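Local coordinates for protein PfkB family carbohydrate kinase (Listeria grayi DSM 20601, PDB 4GM6) that probably phosphorylates a sugar or sugar acid as a PfkB-type carbohydrate kinase, perhaps with 2-keto-3-deoxygluconate kinase-like activity, at residues 74-79 and 145-150; 185-190 and 206-211; 297-302 and 314-319. One frame throughout, in Å; residues are numbered along the deposited sequence.

Contact 1. Residues 74-79 and 145-150; sequences RIATVV and SELLKG
Arg74, on strand 73-79, carries the polar part of this contact by sending a single nitrogen, NH1, to two main-chain carbonyls where helix 144-147 ends. NH1 donates to Leu147 O over 3.2 Å in a fairly straight bond, with an N-H...O angle of 162°. That oxygen lies in the guanidinium plane, but NH1 stands well above the carbonyl plane and misses the oxygen lone pairs; the Arg74 CD methylene passes 3.5 Å from the same Leu147 O. The second bond reverses this geometry. NH1 reaches Lys149 O at 3.0 Å, on a lone pair in the carbonyl plane, while the oxygen is tilted 28° from the guanidinium plane and the N-H is more bent. Chi1 of 72° sets Arg74 CG between its own N and carbonyl carbon, and a bend at chi3 then turns the guanidinium toward the end of the helix.

Two positive groups also meet here. Lys149 folds back along its bent chain and crosses the arginine at about a right angle, bringing its NZ to 3.6 Å from Arg74 NH2.

The apolar part is small. Leu147 has its CG anti to the backbone N, which turns the branch toward the strand, with CD1 4.2 Å from Ala76 CB. Val28 and Phe101, from the strands flanking 73-79, also pack on Leu147, Trp142 touches Ala76, and the side chain of Asp98 lies against that of Arg74.

The contact thus fastens a short helix and the turn after it to the edge region of the large sheet of this Rossmann-like kinase fold. Two carbonyl oxygens, one at the helix end and one just past it, supply partial negative charge to the buried guanidinium and would probably offset some of the repulsion from the nearby lysine.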
ATOM      1  N   ARG C  74      29.456  -9.481 -17.524  1.00 55.57           N
ATOM      2  CA  ARG C  74      29.838  -8.080 -17.550  1.00 54.27           C
ATOM      3  C   ARG C  74      29.074  -7.417 -18.686  1.00 53.30           C
ATOM      4  O   ARG C  74      28.664  -8.078 -19.651  1.00 51.09           O
ATOM      5  CB  ARG C  74      31.332  -7.947 -17.812  1.00 56.99           C
ATOM      6  CG  ARG C  74      31.714  -8.297 -19.241  1.00 66.77           C
ATOM      7  CD  ARG C  74      33.217  -8.300 -19.424  1.00 62.69           C
ATOM      8  NE  ARG C  74      33.899  -9.084 -18.394  1.00 72.61           N
ATOM      9  CZ  ARG C  74      35.117  -9.604 -18.530  1.00 89.04           C
ATOM     10  NH1 ARG C  74      35.795  -9.442 -19.659  1.00 67.74           N
ATOM     11  NH2 ARG C  74      35.655 -10.300 -17.539  1.00108.36           N
ATOM     12  N   ILE C  75      28.889  -6.108 -18.587  1.00 48.57           N
ATOM     13  CA  ILE C  75      28.091  -5.414 -19.583  1.00 49.58           C
ATOM     14  C   ILE C  75      28.676  -4.065 -19.943  1.00 52.93           C
ATOM     15  O   ILE C  75      28.955  -3.231 -19.068  1.00 44.92           O
ATOM     16  CB  ILE C  75      26.634  -5.214 -19.113  1.00 48.43           C
ATOM     17  CG1 ILE C  75      25.757  -4.711 -20.266  1.00 50.96           C
ATOM     18  CG2 ILE C  75      26.566  -4.232 -17.949  1.00 38.60           C
ATOM     19  CD1 ILE C  75      24.294  -4.535 -19.901  1.00 43.64           C
ATOM     20  N   ALA C  76      28.861  -3.863 -21.241  1.00 48.67           N
ATOM     21  CA  ALA C  76      29.243  -2.560 -21.764  1.00 51.27           C
ATOM     22  C   ALA C  76      27.967  -1.713 -21.871  1.00 54.50           C
ATOM     23  O   ALA C  76      27.080  -2.012 -22.672  1.00 53.19           O
ATOM     24  CB  ALA C  76      29.919  -2.714 -23.118  1.00 50.29           C
ATOM     25  N   THR C  77      27.858  -0.675 -21.046  1.00 46.97           N
ATOM     26  CA  THR C  77      26.677   0.178 -21.083  1.00 47.37           C
ATOM     27  C   THR C  77      26.971   1.618 -20.628  1.00 60.99           C
ATOM     28  O   THR C  77      28.078   1.920 -20.181  1.00 47.70           O
ATOM     29  CB  THR C  77      25.531  -0.422 -20.248  1.00 44.21           C
ATOM     30  OG1 THR C  77      24.278   0.059 -20.749  1.00 39.56           O
ATOM     31  CG2 THR C  77      25.686  -0.037 -18.775  1.00 44.68           C
ATOM     32  N   VAL C  78      25.979   2.500 -20.758  1.00 50.67           N
ATOM     33  CA  VAL C  78      26.147   3.902 -20.382  1.00 45.16           C
ATOM     34  C   VAL C  78      24.977   4.385 -19.539  1.00 51.39           C
ATOM     35  O   VAL C  78      23.815   4.155 -19.896  1.00 44.75           O
ATOM     36  CB  VAL C  78      26.227   4.820 -21.614  1.00 46.19           C
ATOM     37  CG1 VAL C  78      26.385   6.274 -21.176  1.00 47.42           C
ATOM     38  CG2 VAL C  78      27.364   4.392 -22.538  1.00 52.36           C
ATOM     39  N   VAL C  79      25.288   5.065 -18.433  1.00 42.91           N
ATOM     40  CA  VAL C  79      24.273   5.664 -17.578  1.00 43.38           C
ATOM     41  C   VAL C  79      24.672   7.077 -17.143  1.00 41.37           C
ATOM     42  O   VAL C  79      25.844   7.385 -17.064  1.00 47.21           O
ATOM     43  CB  VAL C  79      24.040   4.829 -16.301  1.00 48.42           C
ATOM     44  CG1 VAL C  79      23.695   3.395 -16.663  1.00 47.91           C
ATOM     45  CG2 VAL C  79      25.264   4.896 -15.399  1.00 45.57           C
ATOM     46  N   SER C 145      40.446  -5.200 -25.592  1.00 79.39           N
ATOM     47  CA  SER C 145      41.243  -6.293 -25.037  1.00 87.96           C
ATOM     48  C   SER C 145      40.824  -6.618 -23.596  1.00 84.82           C
ATOM     49  O   SER C 145      40.887  -7.771 -23.164  1.00 92.17           O
ATOM     50  CB  SER C 145      42.752  -5.988 -25.126  1.00 77.34           C
ATOM     51  OG  SER C 145      43.049  -4.628 -24.819  1.00 83.98           O
ATOM     52  N   GLU C 146      40.392  -5.599 -22.858  1.00 83.87           N
ATOM     53  CA  GLU C 146      39.962  -5.798 -21.480  1.00 82.99           C
ATOM     54  C   GLU C 146      38.507  -6.248 -21.449  1.00 76.93           C
ATOM     55  O   GLU C 146      38.111  -7.078 -20.625  1.00 77.35           O
ATOM     56  CB  GLU C 146      40.154  -4.516 -20.662  1.00 81.22           C
ATOM     57  CG  GLU C 146      41.588  -4.000 -20.670  1.00 84.91           C
ATOM     58  CD  GLU C 146      42.590  -5.097 -20.372  1.00125.72           C
ATOM     59  OE1 GLU C 146      43.745  -5.011 -20.853  1.00128.35           O
ATOM     60  OE2 GLU C 146      42.214  -6.057 -19.663  1.00125.66           O
ATOM     61  N   LEU C 147      37.714  -5.703 -22.367  1.00 71.67           N
ATOM     62  CA  LEU C 147      36.289  -5.998 -22.418  1.00 67.05           C
ATOM     63  C   LEU C 147      36.038  -7.442 -22.830  1.00 82.92           C
ATOM     64  O   LEU C 147      35.051  -8.061 -22.400  1.00 66.70           O
ATOM     65  CB  LEU C 147      35.586  -5.061 -23.406  1.00 63.18           C
ATOM     66  CG  LEU C 147      34.083  -5.298 -23.574  1.00 63.57           C
ATOM     67  CD1 LEU C 147      33.360  -4.968 -22.279  1.00 59.87           C
ATOM     68  CD2 LEU C 147      33.523  -4.476 -24.723  1.00 64.82           C
ATOM     69  N   LEU C 148      36.926  -7.970 -23.671  1.00 68.46           N
ATOM     70  CA  LEU C 148      36.748  -9.314 -24.221  1.00 78.93           C
ATOM     71  C   LEU C 148      37.621 -10.381 -23.542  1.00 71.47           C
ATOM     72  O   LEU C 148      37.605 -11.555 -23.939  1.00 76.54           O
ATOM     73  CB  LEU C 148      37.008  -9.301 -25.735  1.00 81.84           C
ATOM     74  CG  LEU C 148      36.119  -8.363 -26.566  1.00 77.71           C
ATOM     75  CD1 LEU C 148      36.419  -8.511 -28.050  1.00 77.42           C
ATOM     76  CD2 LEU C 148      34.640  -8.612 -26.293  1.00 65.15           C
ATOM     77  N   LYS C 149      38.369  -9.979 -22.518  1.00 73.18           N
ATOM     78  CA  LYS C 149      39.291 -10.888 -21.832  1.00 78.73           C
ATOM     79  C   LYS C 149      38.572 -11.991 -21.044  1.00 83.22           C
ATOM     80  O   LYS C 149      37.635 -11.725 -20.282  1.00 92.17           O
ATOM     81  CB  LYS C 149      40.221 -10.099 -20.903  1.00 99.95           C
ATOM     82  CG  LYS C 149      41.263 -10.945 -20.174  1.00108.69           C
ATOM     83  CD  LYS C 149      41.128 -10.729 -18.673  1.00133.83           C
ATOM     84  CE  LYS C 149      39.773 -11.237 -18.193  1.00128.46           C
ATOM     85  NZ  LYS C 149      39.187 -10.411 -17.101  1.00 95.31           N
ATOM     86  N   GLY C 150      39.014 -13.232 -21.232  1.00 79.23           N
ATOM     87  CA  GLY C 150      38.428 -14.368 -20.518  1.00 91.39           C
ATOM     88  C   GLY C 150      36.953 -14.597 -20.815  1.00 76.61           C
ATOM     89  O   GLY C 150      36.207 -15.092 -19.967  1.00112.21           O
TER

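Contact 2. Residues 185-190 and 206-211; sequences ISFDMN and QQLLPL
A beta-alpha-beta unit, strand 184-188, helix 198-208 and strand 214-216, is closed here by the packing of its first strand and the loop after it against the C-terminal part of its helix and the 3-10 turn that follows. Phe187 is central. Its CG is anti to the backbone N (chi1 -171°), and its ring lies beside the helix, with Leu208 CB over one face, offset toward the rim. Leu208 CD1 meets Phe187 CE1 at 4.1 Å, the two side chains crossing at about a right angle. Leu209 reaches the same ring obliquely, its CD2 4.3 Å from Phe187 CD2. The methionine chain of Met189, bent at chi2 and chi3, brings SD to 3.9 Å from this Leu209 CD2 methyl. At the other end of the strand Ile185 sets its CB 3.5 Å from Leu211 O, carbon against a carbonyl oxygen.

Leu168, Ile175 and Ile161 extend the apolar surroundings of Leu208, while Phe226 touches both Met189 and Leu209. Tyr205 OH bonds to Met189 O and so ties the loop to the helix a second time. Between the segments themselves cohesion is mainly dispersive: ring, sulfur and methyl groups fit by shape in a buried layer between sheet and helix.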
ATOM      1  N   ILE C 185      29.330 -15.786 -31.059  1.00 74.91           N
ATOM      2  CA  ILE C 185      28.458 -14.622 -31.173  1.00 66.60           C
ATOM      3  C   ILE C 185      26.986 -14.998 -30.997  1.00 59.80           C
ATOM      4  O   ILE C 185      26.434 -15.793 -31.763  1.00 63.45           O
ATOM      5  CB  ILE C 185      28.692 -13.897 -32.515  1.00 72.46           C
ATOM      6  CG1 ILE C 185      30.203 -13.613 -32.687  1.00 73.26           C
ATOM      7  CG2 ILE C 185      27.884 -12.600 -32.584  1.00 60.19           C
ATOM      8  CD1 ILE C 185      30.850 -12.892 -31.541  1.00 63.43           C
ATOM      9  N   SER C 186      26.370 -14.432 -29.968  1.00 56.47           N
ATOM     10  CA  SER C 186      24.945 -14.613 -29.693  1.00 53.23           C
ATOM     11  C   SER C 186      24.190 -13.354 -30.072  1.00 53.66           C
ATOM     12  O   SER C 186      24.496 -12.261 -29.584  1.00 47.45           O
ATOM     13  CB  SER C 186      24.711 -14.896 -28.212  1.00 57.83           C
ATOM     14  OG  SER C 186      23.327 -14.810 -27.894  1.00 50.05           O
ATOM     15  N   PHE C 187      23.190 -13.512 -30.930  1.00 55.87           N
ATOM     16  CA  PHE C 187      22.406 -12.372 -31.392  1.00 53.00           C
ATOM     17  C   PHE C 187      20.917 -12.625 -31.216  1.00 54.61           C
ATOM     18  O   PHE C 187      20.404 -13.696 -31.542  1.00 62.53           O
ATOM     19  CB  PHE C 187      22.737 -12.053 -32.863  1.00 61.32           C
ATOM     20  CG  PHE C 187      22.130 -10.767 -33.353  1.00 53.58           C
ATOM     21  CD1 PHE C 187      22.545  -9.550 -32.784  1.00 52.16           C
ATOM     22  CD2 PHE C 187      21.140 -10.762 -34.350  1.00 55.02           C
ATOM     23  CE1 PHE C 187      21.996  -8.362 -33.230  1.00 55.99           C
ATOM     24  CE2 PHE C 187      20.592  -9.576 -34.803  1.00 65.22           C
ATOM     25  CZ  PHE C 187      21.009  -8.380 -34.249  1.00 65.81           C
ATOM     26  N   ASP C 188      20.235 -11.626 -30.668  1.00 56.89           N
ATOM     27  CA  ASP C 188      18.811 -11.685 -30.450  1.00 44.93           C
ATOM     28  C   ASP C 188      18.164 -10.669 -31.406  1.00 45.68           C
ATOM     29  O   ASP C 188      18.293  -9.460 -31.196  1.00 50.73           O
ATOM     30  CB  ASP C 188      18.554 -11.309 -28.983  1.00 53.78           C
ATOM     31  CG  ASP C 188      17.087 -11.238 -28.633  1.00 49.98           C
ATOM     32  OD1 ASP C 188      16.248 -11.627 -29.477  1.00 52.67           O
ATOM     33  OD2 ASP C 188      16.778 -10.783 -27.501  1.00 58.66           O
ATOM     34  N   MET C 189      17.483 -11.149 -32.453  1.00 48.15           N
ATOM     35  CA  MET C 189      16.862 -10.250 -33.442  1.00 48.42           C
ATOM     36  C   MET C 189      16.093  -9.116 -32.751  1.00 55.97           C
ATOM     37  O   MET C 189      16.331  -7.938 -33.012  1.00 59.61           O
ATOM     38  CB  MET C 189      15.885 -11.016 -34.333  1.00 54.15           C
ATOM     39  CG  MET C 189      16.501 -12.186 -35.078  1.00 73.98           C
ATOM     40  SD  MET C 189      17.430 -11.663 -36.530  1.00 70.42           S
ATOM     41  CE  MET C 189      16.125 -11.280 -37.698  1.00 68.50           C
ATOM     42  N   ASN C 190      15.148  -9.490 -31.896  1.00 51.22           N
ATOM     43  CA  ASN C 190      14.449  -8.530 -31.052  1.00 53.25           C
ATOM     44  C   ASN C 190      14.094  -7.265 -31.824  1.00 56.50           C
ATOM     45  O   ASN C 190      14.488  -6.157 -31.450  1.00 53.45           O
ATOM     46  CB  ASN C 190      15.298  -8.188 -29.824  1.00 48.87           C
ATOM     47  CG  ASN C 190      14.506  -8.251 -28.535  1.00 60.73           C
ATOM     48  OD1 ASN C 190      13.355  -7.817 -28.481  1.00 61.38           O
ATOM     49  ND2 ASN C 190      15.117  -8.802 -27.485  1.00 61.58           N
ATOM     50  N   GLN C 206      21.084  -7.460 -42.126  1.00 70.89           N
ATOM     51  CA  GLN C 206      21.905  -8.093 -43.159  1.00 80.84           C
ATOM     52  C   GLN C 206      23.403  -7.936 -42.897  1.00 80.85           C
ATOM     53  O   GLN C 206      24.208  -8.760 -43.394  1.00 79.52           O
ATOM     54  CB  GLN C 206      21.535  -7.592 -44.557  1.00 81.50           C
ATOM     55  CG  GLN C 206      20.177  -8.100 -45.026  1.00 90.04           C
ATOM     56  CD  GLN C 206      19.846  -7.643 -46.433  1.00107.66           C
ATOM     57  OE1 GLN C 206      20.083  -6.488 -46.793  1.00128.38           O
ATOM     58  NE2 GLN C 206      19.293  -8.549 -47.240  1.00 92.25           N
ATOM     59  N   GLN C 207      23.772  -6.904 -42.078  1.00 77.72           N
ATOM     60  CA  GLN C 207      25.164  -6.730 -41.698  1.00 85.97           C
ATOM     61  C   GLN C 207      25.545  -7.646 -40.528  1.00 74.30           C
ATOM     62  O   GLN C 207      26.649  -8.166 -40.478  1.00 84.79           O
ATOM     63  CB  GLN C 207      25.458  -5.268 -41.295  1.00 82.47           C
ATOM     64  CG  GLN C 207      25.025  -4.236 -42.345  1.00118.63           C
ATOM     65  CD  GLN C 207      25.233  -2.819 -41.855  1.00108.25           C
ATOM     66  OE1 GLN C 207      26.265  -2.503 -41.263  1.00102.16           O
ATOM     67  NE2 GLN C 207      24.249  -1.961 -42.095  1.00 94.99           N
ATOM     68  N   LEU C 208      24.626  -7.838 -39.584  1.00 66.97           N
ATOM     69  CA  LEU C 208      24.888  -8.641 -38.366  1.00 64.68           C
ATOM     70  C   LEU C 208      24.878 -10.137 -38.604  1.00 72.79           C
ATOM     71  O   LEU C 208      25.814 -10.808 -38.220  1.00 72.80           O
ATOM     72  CB  LEU C 208      23.883  -8.331 -37.252  1.00 73.77           C
ATOM     73  CG  LEU C 208      24.049  -6.974 -36.655  1.00 90.50           C
ATOM     74  CD1 LEU C 208      25.079  -7.018 -35.534  1.00 79.08           C
ATOM     75  CD2 LEU C 208      24.417  -5.876 -37.710  1.00 72.65           C
ATOM     76  N   LEU C 209      23.822 -10.647 -39.246  1.00 67.97           N
ATOM     77  CA  LEU C 209      23.602 -12.112 -39.379  1.00 80.83           C
ATOM     78  C   LEU C 209      24.778 -12.966 -39.909  1.00 85.38           C
ATOM     79  O   LEU C 209      25.072 -14.027 -39.353  1.00 81.76           O
ATOM     80  CB  LEU C 209      22.341 -12.424 -40.215  1.00 85.32           C
ATOM     81  CG  LEU C 209      21.035 -11.938 -39.566  1.00 75.94           C
ATOM     82  CD1 LEU C 209      19.859 -12.192 -40.500  1.00 79.30           C
ATOM     83  CD2 LEU C 209      20.801 -12.599 -38.211  1.00 69.51           C
ATOM     84  N   PRO C 210      25.436 -12.519 -40.977  1.00 76.82           N
ATOM     85  CA  PRO C 210      26.624 -13.294 -41.484  1.00 77.74           C
ATOM     86  C   PRO C 210      27.677 -13.511 -40.394  1.00 74.85           C
ATOM     87  O   PRO C 210      28.579 -14.360 -40.536  1.00 78.68           O
ATOM     88  CB  PRO C 210      27.162 -12.384 -42.549  1.00 78.98           C
ATOM     89  CG  PRO C 210      25.975 -11.579 -43.008  1.00 79.56           C
ATOM     90  CD  PRO C 210      25.080 -11.355 -41.805  1.00 72.94           C
ATOM     91  N   LEU C 211      27.535 -12.751 -39.306  1.00 76.14           N
ATOM     92  CA  LEU C 211      28.495 -12.734 -38.203  1.00 80.01           C
ATOM     93  C   LEU C 211      28.069 -13.496 -36.950  1.00 71.09           C
ATOM     94  O   LEU C 211      28.794 -13.482 -35.942  1.00 76.95           O
ATOM     95  CB  LEU C 211      28.752 -11.282 -37.769  1.00 68.24           C
ATOM     96  CG  LEU C 211      29.536 -10.397 -38.720  1.00 70.81           C
ATOM     97  CD1 LEU C 211      30.036  -9.181 -37.943  1.00 74.32           C
ATOM     98  CD2 LEU C 211      30.702 -11.185 -39.337  1.00 71.60           C
TER

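Contact 3. Residues 297-302 and 314-319; sequences AAVLHG and KFATAA
Ala298 CB sits closest to the opposing helix, 3.2 Å from Ala316 CA and 3.3 Å from Ala316 CB, both tighter than usual carbon contacts. Ala319 CB, one turn further along, lies 3.8 Å from Ala298 CB, so Ala298 rests against two successive turns of helix 309-323. On one flank Val299 extends CG2, placed anti to its carbonyl carbon, to 3.5 Å from Ala316 CB.

On the other flank the aromatics meet. Phe315 CD1 approaches Ala298 CB at 4.0 Å, and Phe315 CE1 comes to 3.8 Å from His301 CD2. The two rings are inclined at 44° with centroids 5.6 Å apart, an oblique pairing. Both side chains leave their helices with CG anti to the backbone N, which carries the rings out to one side of the small alanines.

Further out, His301 ND1 and His71 NE2 share a hydrogen bond that helps orient the imidazole, and Trp307 meets both aromatic rings, edge-to-face in the case of Phe315. Glu335, on helix 335-344, touches His301 and Phe315, and Leu69 borders both as well.

Helices 291-304 and 309-323 are consecutive and form an antiparallel helical hairpin late in the kinase chain, with helix 335-344 beside it. Their segments run at 155°, axes 8.0 Å apart. Small side chains at Ala298, Ala316 and Ala319 let methyl meet methyl and backbone at this axis distance. Hydrophobic contact therefore binds the pair, while the ring nitrogen ND1 of His301 has its partner, His71, outside it.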
ATOM      1  N   ALA C 297      18.738 -16.509 -21.868  1.00 37.28           N
ATOM      2  CA  ALA C 297      19.799 -16.790 -20.902  1.00 42.87           C
ATOM      3  C   ALA C 297      19.866 -18.279 -20.595  1.00 42.37           C
ATOM      4  O   ALA C 297      20.953 -18.848 -20.424  1.00 49.42           O
ATOM      5  CB  ALA C 297      19.588 -15.996 -19.622  1.00 43.05           C
ATOM      6  N   ALA C 298      18.706 -18.921 -20.533  1.00 38.83           N
ATOM      7  CA  ALA C 298      18.680 -20.351 -20.205  1.00 41.49           C
ATOM      8  C   ALA C 298      19.296 -21.164 -21.344  1.00 47.96           C
ATOM      9  O   ALA C 298      20.031 -22.122 -21.111  1.00 45.86           O
ATOM     10  CB  ALA C 298      17.265 -20.817 -19.919  1.00 41.16           C
ATOM     11  N   VAL C 299      19.000 -20.772 -22.580  1.00 44.38           N
ATOM     12  CA  VAL C 299      19.527 -21.491 -23.725  1.00 45.18           C
ATOM     13  C   VAL C 299      21.038 -21.365 -23.728  1.00 48.71           C
ATOM     14  O   VAL C 299      21.740 -22.358 -23.903  1.00 54.24           O
ATOM     15  CB  VAL C 299      18.974 -20.978 -25.066  1.00 42.43           C
ATOM     16  CG1 VAL C 299      19.818 -21.532 -26.224  1.00 46.01           C
ATOM     17  CG2 VAL C 299      17.512 -21.368 -25.219  1.00 39.52           C
ATOM     18  N   LEU C 300      21.529 -20.143 -23.532  1.00 48.13           N
ATOM     19  CA  LEU C 300      22.971 -19.903 -23.505  1.00 53.31           C
ATOM     20  C   LEU C 300      23.600 -20.742 -22.389  1.00 47.78           C
ATOM     21  O   LEU C 300      24.633 -21.361 -22.580  1.00 50.75           O
ATOM     22  CB  LEU C 300      23.303 -18.400 -23.358  1.00 45.96           C
ATOM     23  CG  LEU C 300      23.054 -17.484 -24.578  1.00 46.67           C
ATOM     24  CD1 LEU C 300      23.218 -15.997 -24.262  1.00 45.53           C
ATOM     25  CD2 LEU C 300      23.933 -17.844 -25.775  1.00 47.04           C
ATOM     26  N   HIS C 301      22.960 -20.794 -21.229  1.00 49.07           N
ATOM     27  CA  HIS C 301      23.485 -21.624 -20.141  1.00 48.55           C
ATOM     28  C   HIS C 301      23.692 -23.060 -20.617  1.00 52.34           C
ATOM     29  O   HIS C 301      24.726 -23.666 -20.352  1.00 60.20           O
ATOM     30  CB  HIS C 301      22.570 -21.574 -18.902  1.00 49.65           C
ATOM     31  CG  HIS C 301      22.972 -22.523 -17.809  1.00 48.34           C
ATOM     32  ND1 HIS C 301      24.162 -22.407 -17.123  1.00 50.50           N
ATOM     33  CD2 HIS C 301      22.340 -23.599 -17.282  1.00 51.60           C
ATOM     34  CE1 HIS C 301      24.246 -23.370 -16.221  1.00 54.43           C
ATOM     35  NE2 HIS C 301      23.151 -24.107 -16.295  1.00 52.24           N
ATOM     36  N   GLY C 302      22.715 -23.589 -21.347  1.00 51.59           N
ATOM     37  CA  GLY C 302      22.774 -24.966 -21.825  1.00 54.98           C
ATOM     38  C   GLY C 302      23.848 -25.139 -22.882  1.00 62.51           C
ATOM     39  O   GLY C 302      24.546 -26.152 -22.916  1.00 63.03           O
ATOM     40  N   LYS C 314      14.573 -27.925 -23.001  1.00 49.37           N
ATOM     41  CA  LYS C 314      13.617 -28.231 -21.950  1.00 48.74           C
ATOM     42  C   LYS C 314      13.836 -27.330 -20.750  1.00 44.58           C
ATOM     43  O   LYS C 314      12.885 -26.787 -20.175  1.00 45.83           O
ATOM     44  CB  LYS C 314      13.700 -29.699 -21.528  1.00 57.76           C
ATOM     45  CG  LYS C 314      12.586 -30.082 -20.563  1.00 54.93           C
ATOM     46  CD  LYS C 314      12.417 -31.597 -20.479  1.00 84.89           C
ATOM     47  CE  LYS C 314      13.540 -32.247 -19.689  1.00 76.28           C
ATOM     48  NZ  LYS C 314      13.255 -33.689 -19.432  1.00101.97           N
ATOM     49  N   PHE C 315      15.100 -27.167 -20.385  1.00 47.93           N
ATOM     50  CA  PHE C 315      15.468 -26.323 -19.264  1.00 45.38           C
ATOM     51  C   PHE C 315      15.068 -24.874 -19.521  1.00 45.49           C
ATOM     52  O   PHE C 315      14.477 -24.211 -18.649  1.00 42.03           O
ATOM     53  CB  PHE C 315      16.980 -26.421 -19.039  1.00 43.79           C
ATOM     54  CG  PHE C 315      17.486 -25.554 -17.916  1.00 42.55           C
ATOM     55  CD1 PHE C 315      18.036 -24.312 -18.177  1.00 46.69           C
ATOM     56  CD2 PHE C 315      17.427 -25.991 -16.603  1.00 42.50           C
ATOM     57  CE1 PHE C 315      18.509 -23.513 -17.152  1.00 44.42           C
ATOM     58  CE2 PHE C 315      17.908 -25.205 -15.573  1.00 41.48           C
ATOM     59  CZ  PHE C 315      18.447 -23.962 -15.850  1.00 43.57           C
ATOM     60  N   ALA C 316      15.391 -24.382 -20.715  1.00 39.56           N
ATOM     61  CA  ALA C 316      15.174 -22.976 -21.047  1.00 38.80           C
ATOM     62  C   ALA C 316      13.695 -22.626 -21.131  1.00 41.54           C
ATOM     63  O   ALA C 316      13.290 -21.555 -20.697  1.00 38.10           O
ATOM     64  CB  ALA C 316      15.875 -22.602 -22.339  1.00 38.02           C
ATOM     65  N   THR C 317      12.886 -23.514 -21.701  1.00 42.12           N
ATOM     66  CA  THR C 317      11.454 -23.253 -21.743  1.00 36.35           C
ATOM     67  C   THR C 317      10.869 -23.210 -20.326  1.00 46.89           C
ATOM     68  O   THR C 317       9.980 -22.409 -20.042  1.00 37.06           O
ATOM     69  CB  THR C 317      10.705 -24.280 -22.608  1.00 39.22           C
ATOM     70  OG1 THR C 317      11.346 -24.372 -23.888  1.00 41.74           O
ATOM     71  CG2 THR C 317       9.256 -23.851 -22.792  1.00 38.01           C
ATOM     72  N   ALA C 318      11.376 -24.063 -19.436  1.00 43.48           N
ATOM     73  CA  ALA C 318      10.937 -24.054 -18.045  1.00 35.68           C
ATOM     74  C   ALA C 318      11.323 -22.749 -17.361  1.00 34.55           C
ATOM     75  O   ALA C 318      10.541 -22.170 -16.600  1.00 32.54           O
ATOM     76  CB  ALA C 318      11.522 -25.240 -17.299  1.00 35.24           C
ATOM     77  N   ALA C 319      12.528 -22.271 -17.636  1.00 34.59           N
ATOM     78  CA  ALA C 319      12.995 -21.027 -17.028  1.00 33.80           C
ATOM     79  C   ALA C 319      12.114 -19.868 -17.443  1.00 30.90           C
ATOM     80  O   ALA C 319      11.745 -19.012 -16.633  1.00 34.03           O
ATOM     81  CB  ALA C 319      14.435 -20.747 -17.456  1.00 31.82           C
TER

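Contacts 1, 2 and 3 follow one another along the chain, each closing before the next opens. Contacts 1 and 2 both reach the large mixed sheet: strand 73-79 lies near one edge, next to 97-104, and strand 184-188 lies three places further in. Their centres are about 19 Å apart and the two do not touch. Contact 3 has its centre about 20 Å from contact 2 and about 24 Å from contact 1. It does touch contact 2, where Leu300 CD2 packs 3.8 Å from Ser186 OG. Contacts 1 and 2 join helical segments to the sheet, while contact 3 pairs two helices, one of which lies against it, in the alpha/beta core of a PfkB-type kinase.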